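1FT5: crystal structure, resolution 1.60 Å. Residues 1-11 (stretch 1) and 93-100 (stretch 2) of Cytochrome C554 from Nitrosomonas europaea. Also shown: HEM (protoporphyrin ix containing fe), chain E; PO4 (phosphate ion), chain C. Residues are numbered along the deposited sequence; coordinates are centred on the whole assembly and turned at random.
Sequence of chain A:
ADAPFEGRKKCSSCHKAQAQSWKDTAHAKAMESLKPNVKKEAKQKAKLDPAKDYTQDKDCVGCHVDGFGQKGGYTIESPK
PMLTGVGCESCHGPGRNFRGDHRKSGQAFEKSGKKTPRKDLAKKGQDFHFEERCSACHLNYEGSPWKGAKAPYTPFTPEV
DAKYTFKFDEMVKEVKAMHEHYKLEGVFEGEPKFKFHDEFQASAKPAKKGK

Stretch 1 (1-11) ADAPFEGRKKC
Stretch 2 (93-100) GPGRNFRG

Stretch 1 (residues 1-11) is extended through residues 2-5, bends from Glu 6 onward, and enters a helix that holds residues 9-11 and continues beyond; stretch 2 (93-100) turns through Pro 94 and Gly 95 into a helical segment. Together they bury 594 Å², with Ala 3, Phe 5 and Pro 94 buried, and the CA atoms of Phe 5 and Pro 94, 4.2 Å apart, set the register. Asp 2 (phi/psi -67/171) has chi1 at -136°, and its OD1 takes a weak hydrogen bond from Ala 3 N (3.2 Å) while lying 3.8 Å from Pro 94 CG. Ala 3 (-98/149) points its small CB toward stretch 2, 4.2 Å from Pro 94 CG and 3.6 Å from Asn 97 ND2. Pro 4 (-75/151) supplies the backbone link: its O accepts a hydrogen bond from Arg 96 N (3.1 Å, 156°). Phe 5 (-78/156; chi1 m, chi2 -98°) directs CA-CB away, yet its ring returns so that Pro 94 CB sits over one face, 3.7 Å from the centroid, a CH-pi contact suited to the compact proline ring (-60/135, C-gamma endo). Glu 6 (-134/-16; chi1 m, chi2 t, chi3 121°) directs CA-CB toward stretch 2, and its carboxylate meets the positively charged guanidinium groups of Arg 96 and Arg 99. Its OE2 receives a very short bond from Arg 99 NE (2.5 Å), and OE1 one from Arg 99 NH2 (2.8 Å), a paired salt bridge in which OE2 lies at the guanidinium edge; Arg 96 NH1 adds a weak bond to OE1 (3.0 Å). Arg 96 is extended (t, t, t), whereas Arg 99 starts p, then t, t. Gly 7 (113/172) has backbone angles that call for glycine. Lys 10 (m, t, -145°, p) lays CD over the Arg 99 guanidinium, 3.4 Å from NE. Cys 11 (m) bonds SG to heme CAB (1.8 Å); Gly 95 CA approaches heme CBB (3.7 Å), where a CB would clash.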

ATOM      1  N   ALA A   1       1.837   1.342 -20.980  1.00 47.70           N
ATOM      2  CA  ALA A   1       2.749   2.343 -20.343  1.00 45.74           C
ATOM      3  C   ALA A   1       2.317   2.627 -18.903  1.00 44.98           C
ATOM      4  O   ALA A   1       1.755   3.684 -18.612  1.00 48.17           O
ATOM      5  CB  ALA A   1       2.760   3.659 -21.154  1.00 42.65           C
ATOM      6  N   ASP A   2       2.561   1.673 -18.012  1.00 42.93           N
ATOM      7  CA  ASP A   2       2.231   1.869 -16.608  1.00 39.07           C
ATOM      8  C   ASP A   2       3.171   2.960 -16.121  1.00 34.99           C
ATOM      9  O   ASP A   2       4.114   3.369 -16.840  1.00 31.61           O
ATOM     10  CB  ASP A   2       2.483   0.581 -15.811  1.00 43.42           C
ATOM     11  CG  ASP A   2       1.359   0.273 -14.836  1.00 47.69           C
ATOM     12  OD1 ASP A   2       1.343   0.887 -13.737  1.00 47.38           O
ATOM     13  OD2 ASP A   2       0.494  -0.575 -15.177  1.00 47.02           O
ATOM     14  N   ALA A   3       2.921   3.428 -14.900  1.00 24.42           N
ATOM     15  CA  ALA A   3       3.726   4.468 -14.300  1.00 19.04           C
ATOM     16  C   ALA A   3       4.808   3.992 -13.352  1.00 16.29           C
ATOM     17  O   ALA A   3       4.664   2.947 -12.684  1.00 17.05           O
ATOM     18  CB  ALA A   3       2.799   5.441 -13.519  1.00 19.37           C
ATOM     19  N   PRO A   4       5.903   4.740 -13.276  1.00 15.01           N
ATOM     20  CA  PRO A   4       6.971   4.382 -12.361  1.00 14.41           C
ATOM     21  C   PRO A   4       6.616   4.706 -10.907  1.00 17.40           C
ATOM     22  O   PRO A   4       5.878   5.634 -10.611  1.00 19.18           O
ATOM     23  CB  PRO A   4       8.146   5.239 -12.787  1.00 18.77           C
ATOM     24  CG  PRO A   4       7.719   5.884 -14.102  1.00 20.44           C
ATOM     25  CD  PRO A   4       6.253   5.912 -14.108  1.00 19.88           C
ATOM     26  N   PHE A   5       7.164   3.953 -10.000  1.00 16.29           N
ATOM     27  CA  PHE A   5       7.057   4.261  -8.580  1.00 15.13           C
ATOM     28  C   PHE A   5       8.054   5.373  -8.257  1.00 17.63           C
ATOM     29  O   PHE A   5       9.099   5.519  -8.959  1.00 19.60           O
ATOM     30  CB  PHE A   5       7.520   3.076  -7.754  1.00 14.48           C
ATOM     31  CG  PHE A   5       6.492   1.993  -7.648  1.00 13.41           C
ATOM     32  CD1 PHE A   5       5.670   1.932  -6.503  1.00 13.58           C
ATOM     33  CD2 PHE A   5       6.308   1.075  -8.670  1.00 19.58           C
ATOM     34  CE1 PHE A   5       4.643   0.921  -6.423  1.00 17.85           C
ATOM     35  CE2 PHE A   5       5.317   0.105  -8.593  1.00 16.78           C
ATOM     36  CZ  PHE A   5       4.482   0.029  -7.485  1.00 15.68           C
ATOM     37  N   GLU A   6       7.803   6.124  -7.185  1.00 17.08           N
ATOM     38  CA  GLU A   6       8.767   7.120  -6.745  1.00 17.91           C
ATOM     39  C   GLU A   6       9.035   7.108  -5.236  1.00 20.15           C
ATOM     40  O   GLU A   6      10.025   7.691  -4.778  1.00 27.86           O
ATOM     41  CB  GLU A   6       8.361   8.542  -7.095  1.00 19.63           C
ATOM     42  CG  GLU A   6       8.577   8.983  -8.468  1.00 30.03           C
ATOM     43  CD  GLU A   6       8.147  10.442  -8.579  1.00 34.54           C
ATOM     44  OE1 GLU A   6       9.004  11.270  -8.955  1.00 35.06           O
ATOM     45  OE2 GLU A   6       6.957  10.735  -8.235  1.00 35.13           O
ATOM     46  N   GLY A   7       8.172   6.467  -4.448  1.00 16.85           N
ATOM     47  CA  GLY A   7       8.411   6.522  -3.019  1.00 15.87           C
ATOM     48  C   GLY A   7       7.337   7.298  -2.292  1.00 15.39           C
ATOM     49  O   GLY A   7       6.569   7.996  -2.918  1.00 17.47           O
ATOM     50  N   ARG A   8       7.387   7.249  -0.968  1.00 15.67           N
ATOM     51  CA  ARG A   8       6.302   7.862  -0.182  1.00 14.86           C
ATOM     52  C   ARG A   8       6.418   9.330   0.101  1.00 18.81           C
ATOM     53  O   ARG A   8       5.425   9.952   0.468  1.00 20.46           O
ATOM     54  CB  ARG A   8       6.214   7.231   1.223  1.00 16.88           C
ATOM     55  CG  ARG A   8       6.206   5.744   1.312  1.00 21.39           C
ATOM     56  CD  ARG A   8       6.043   5.358   2.792  1.00 19.97           C
ATOM     57  NE  ARG A   8       7.050   5.884   3.710  1.00 19.49           N
ATOM     58  CZ  ARG A   8       8.247   5.299   3.908  1.00 20.93           C
ATOM     59  NH1 ARG A   8       8.592   4.162   3.232  1.00 17.35           N
ATOM     60  NH2 ARG A   8       9.070   5.761   4.824  1.00 22.42           N
ATOM     61  N   LYS A   9       7.611   9.871  -0.069  1.00 19.22           N
ATOM     62  CA  LYS A   9       7.871  11.241   0.390  1.00 19.08           C
ATOM     63  C   LYS A   9       6.890  12.281  -0.059  1.00 20.24           C
ATOM     64  O   LYS A   9       6.309  12.967   0.790  1.00 24.80           O
ATOM     65  CB  LYS A   9       9.264  11.681  -0.042  1.00 24.22           C
ATOM     66  CG  LYS A   9       9.581  13.158   0.330  1.00 31.10           C
ATOM     67  CD  LYS A   9      10.642  13.746  -0.629  1.00 35.85           C
ATOM     68  CE  LYS A   9      12.034  13.383  -0.159  1.00 37.85           C
ATOM     69  NZ  LYS A   9      13.150  14.078  -0.941  1.00 39.68           N
ATOM     70  N   LYS A  10       6.640  12.370  -1.350  1.00 18.25           N
ATOM     71  CA  LYS A  10       5.729  13.464  -1.737  1.00 23.26           C
ATOM     72  C   LYS A  10       4.311  13.145  -1.295  1.00 24.17           C
ATOM     73  O   LYS A  10       3.568  14.048  -0.879  1.00 23.88           O
ATOM     74  CB  LYS A  10       5.808  13.760  -3.243  1.00 24.41           C
ATOM     75  CG  LYS A  10       7.171  14.428  -3.639  1.00 30.82           C
ATOM     76  CD  LYS A  10       7.597  14.106  -5.049  1.00 33.50           C
ATOM     77  CE  LYS A  10       9.140  13.990  -5.128  1.00 39.94           C
ATOM     78  NZ  LYS A  10       9.586  12.576  -4.851  1.00 39.31           N
ATOM     79  N   CYS A  11       3.896  11.879  -1.365  1.00 18.41           N
ATOM     80  CA  CYS A  11       2.559  11.621  -0.876  1.00 17.83           C
ATOM     81  C   CYS A  11       2.416  12.043   0.578  1.00 18.46           C
ATOM     82  O   CYS A  11       1.378  12.598   0.968  1.00 20.81           O
ATOM     83  CB  CYS A  11       2.222  10.099  -0.917  1.00 13.79           C
ATOM     84  SG  CYS A  11       2.746   9.183  -2.392  1.00 16.34           S
ATOM     85  N   GLY A  93      -1.087   2.687  -6.041  1.00 14.33           N
ATOM     86  CA  GLY A  93      -0.487   2.630  -7.387  1.00 13.74           C
ATOM     87  C   GLY A  93       0.743   3.494  -7.459  1.00 14.93           C
ATOM     88  O   GLY A  93       0.947   4.407  -6.675  1.00 13.33           O
ATOM     89  N   PRO A  94       1.660   3.186  -8.403  1.00 13.87           N
ATOM     90  CA  PRO A  94       2.892   3.966  -8.597  1.00 15.65           C
ATOM     91  C   PRO A  94       2.436   5.387  -8.943  1.00 15.13           C
ATOM     92  O   PRO A  94       1.568   5.563  -9.796  1.00 14.92           O
ATOM     93  CB  PRO A  94       3.604   3.239  -9.782  1.00 17.24           C
ATOM     94  CG  PRO A  94       2.515   2.503 -10.507  1.00 19.62           C
ATOM     95  CD  PRO A  94       1.514   2.068  -9.358  1.00 18.28           C
ATOM     96  N   GLY A  95       3.085   6.325  -8.299  1.00 14.50           N
ATOM     97  CA  GLY A  95       2.654   7.725  -8.356  1.00 17.06           C
ATOM     98  C   GLY A  95       3.437   8.738  -9.127  1.00 20.51           C
ATOM     99  O   GLY A  95       3.038   9.919  -9.119  1.00 20.10           O
ATOM    100  N   ARG A  96       4.456   8.318  -9.871  1.00 17.40           N
ATOM    101  CA  ARG A  96       5.189   9.364 -10.551  1.00 21.80           C
ATOM    102  C   ARG A  96       4.354  10.252 -11.479  1.00 19.69           C
ATOM    103  O   ARG A  96       4.690  11.460 -11.572  1.00 25.31           O
ATOM    104  CB  ARG A  96       6.364   8.776 -11.342  1.00 20.87           C
ATOM    105  CG  ARG A  96       7.179   9.898 -12.060  1.00 22.80           C
ATOM    106  CD  ARG A  96       8.554   9.481 -12.442  1.00 31.67           C
ATOM    107  NE  ARG A  96       9.139  10.518 -13.320  1.00 29.78           N
ATOM    108  CZ  ARG A  96      10.020  11.418 -12.891  1.00 28.80           C
ATOM    109  NH1 ARG A  96      10.418  11.413 -11.620  1.00 29.42           N
ATOM    110  NH2 ARG A  96      10.488  12.341 -13.732  1.00 28.26           N
ATOM    111  N   ASN A  97       3.381   9.681 -12.181  1.00 17.82           N
ATOM    112  CA  ASN A  97       2.564  10.413 -13.140  1.00 17.13           C
ATOM    113  C   ASN A  97       1.331  11.044 -12.520  1.00 25.48           C
ATOM    114  O   ASN A  97       0.926  12.130 -12.928  1.00 22.58           O
ATOM    115  CB  ASN A  97       2.147   9.530 -14.307  1.00 20.34           C
ATOM    116  CG  ASN A  97       3.359   9.098 -15.166  1.00 21.83           C
ATOM    117  OD1 ASN A  97       4.424   9.696 -15.073  1.00 25.03           O
ATOM    118  ND2 ASN A  97       3.181   8.057 -15.954  1.00 25.40           N
ATOM    119  N   PHE A  98       0.737  10.411 -11.518  1.00 19.53           N
ATOM    120  CA  PHE A  98      -0.472  11.026 -10.988  1.00 20.25           C
ATOM    121  C   PHE A  98      -0.258  12.036  -9.906  1.00 21.93           C
ATOM    122  O   PHE A  98      -1.144  12.897  -9.714  1.00 24.36           O
ATOM    123  CB  PHE A  98      -1.547   9.939 -10.590  1.00 19.68           C
ATOM    124  CG  PHE A  98      -1.273   9.135  -9.300  1.00 17.24           C
ATOM    125  CD1 PHE A  98      -1.257   9.756  -8.040  1.00 16.42           C
ATOM    126  CD2 PHE A  98      -1.120   7.713  -9.332  1.00 16.07           C
ATOM    127  CE1 PHE A  98      -1.111   9.066  -6.851  1.00 17.33           C
ATOM    128  CE2 PHE A  98      -0.972   7.000  -8.110  1.00 17.68           C
ATOM    129  CZ  PHE A  98      -0.968   7.655  -6.892  1.00 17.82           C
ATOM    130  N   ARG A  99       0.878  12.009  -9.220  1.00 18.28           N
ATOM    131  CA  ARG A  99       1.102  12.896  -8.099  1.00 20.38           C
ATOM    132  C   ARG A  99       1.071  14.364  -8.505  1.00 26.81           C
ATOM    133  O   ARG A  99       0.596  15.193  -7.735  1.00 23.43           O
ATOM    134  CB  ARG A  99       2.401  12.573  -7.399  1.00 25.12           C
ATOM    135  CG  ARG A  99       3.631  12.915  -8.177  1.00 31.48           C
ATOM    136  CD  ARG A  99       4.758  13.177  -7.193  1.00 33.87           C
ATOM    137  NE  ARG A  99       6.057  13.017  -7.822  1.00 38.90           N
ATOM    138  CZ  ARG A  99       6.712  14.013  -8.397  1.00 36.76           C
ATOM    139  NH1 ARG A  99       6.164  15.234  -8.404  1.00 40.46           N
ATOM    140  NH2 ARG A  99       7.876  13.788  -8.997  1.00 38.39           N
ATOM    141  N   GLY A 100       1.550  14.650  -9.716  1.00 23.60           N
ATOM    142  CA  GLY A 100       1.541  16.039 -10.203  1.00 27.11           C
ATOM    143  C   GLY A 100       0.118  16.511 -10.461  1.00 26.31           C
ATOM    144  O   GLY A 100      -0.137  17.749 -10.346  1.00 26.70           O
TER
HETATM  145  CHA HEM E 213      -6.319  13.195  -3.055  1.00 18.62           C
HETATM  146  CHB HEM E 213      -3.120   9.592  -2.636  1.00 16.19           C
HETATM  147  CHC HEM E 213       0.470  12.739  -3.602  1.00 17.77           C
HETATM  148  CHD HEM E 213      -2.705  16.431  -2.984  1.00 16.57           C
HETATM  149  C1A HEM E 213      -5.763  11.931  -2.911  1.00 16.05           C
HETATM  150  C2A HEM E 213      -6.536  10.709  -2.747  1.00 16.28           C
HETATM  151  C3A HEM E 213      -5.607   9.707  -2.560  1.00 17.55           C
HETATM  152  C4A HEM E 213      -4.327  10.307  -2.675  1.00 18.27           C
HETATM  153  CMA HEM E 213      -5.851   8.203  -2.325  1.00 15.65           C
HETATM  154  CAA HEM E 213      -8.031  10.590  -2.785  1.00 17.44           C
HETATM  155  CBA HEM E 213      -8.542  10.470  -4.225  1.00 15.29           C
HETATM  156  CGA HEM E 213     -10.013  10.147  -4.335  1.00 14.85           C
HETATM  157  O1A HEM E 213     -10.843  11.112  -4.072  1.00 22.61           O
HETATM  158  O2A HEM E 213     -10.409   9.001  -4.691  1.00 16.62           O
HETATM  159  C1B HEM E 213      -1.878  10.166  -2.856  1.00 17.85           C
HETATM  160  C2B HEM E 213      -0.689   9.410  -2.995  1.00 15.99           C
HETATM  161  C3B HEM E 213       0.324  10.262  -3.377  1.00 16.55           C
HETATM  162  C4B HEM E 213      -0.265  11.581  -3.419  1.00 17.28           C
HETATM  163  CMB HEM E 213      -0.557   7.879  -2.775  1.00 15.76           C
HETATM  164  CAB HEM E 213       1.816   9.930  -3.681  1.00 16.63           C
HETATM  165  CBB HEM E 213       2.042   9.220  -5.029  1.00 16.03           C
HETATM  166  C1C HEM E 213      -0.087  14.003  -3.450  1.00 18.56           C
HETATM  167  C2C HEM E 213       0.717  15.227  -3.446  1.00 21.81           C
HETATM  168  C3C HEM E 213      -0.177  16.230  -3.174  1.00 19.04           C
HETATM  169  C4C HEM E 213      -1.482  15.682  -3.107  1.00 20.46           C
HETATM  170  CMC HEM E 213       2.249  15.340  -3.638  1.00 20.81           C
HETATM  171  CAC HEM E 213       0.164  17.705  -2.888  1.00 22.79           C
HETATM  172  CBC HEM E 213       0.842  18.571  -3.923  1.00 22.59           C
HETATM  173  C1D HEM E 213      -3.967  15.840  -3.028  1.00 20.88           C
HETATM  174  C2D HEM E 213      -5.187  16.562  -3.035  1.00 18.90           C
HETATM  175  C3D HEM E 213      -6.185  15.668  -3.096  1.00 17.99           C
HETATM  176  C4D HEM E 213      -5.583  14.366  -3.124  1.00 16.18           C
HETATM  177  CMD HEM E 213      -5.281  18.131  -2.986  1.00 17.60           C
HETATM  178  CAD HEM E 213      -7.636  16.013  -2.958  1.00 16.30           C
HETATM  179  CBD HEM E 213      -8.107  16.127  -1.531  1.00 16.31           C
HETATM  180  CGD HEM E 213      -9.586  16.423  -1.269  1.00 15.59           C
HETATM  181  O1D HEM E 213      -9.802  16.987  -0.172  1.00 19.54           O
HETATM  182  O2D HEM E 213     -10.439  16.053  -2.072  1.00 17.72           O
HETATM  183  NA  HEM E 213      -4.403  11.677  -2.865  1.00 16.35           N
HETATM  184  NB  HEM E 213      -1.637  11.521  -3.111  1.00 13.86           N
HETATM  185  NC  HEM E 213      -1.440  14.278  -3.238  1.00 19.54           N
HETATM  186  ND  HEM E 213      -4.246  14.480  -3.111  1.00 14.43           N
HETATM  187 FE   HEM E 213      -2.947  13.011  -3.099  1.00 16.14          FE
HETATM  188  P   PO4 C 218       6.876   9.048   5.591  1.00 40.02           P
HETATM  189  O1  PO4 C 218       7.917   8.077   6.179  1.00 39.29           O
HETATM  190  O2  PO4 C 218       7.643  10.189   4.846  1.00 36.87           O
HETATM  191  O3  PO4 C 218       5.914   8.346   4.604  1.00 29.31           O
HETATM  192  O4  PO4 C 218       6.014   9.615   6.745  1.00 39.43           O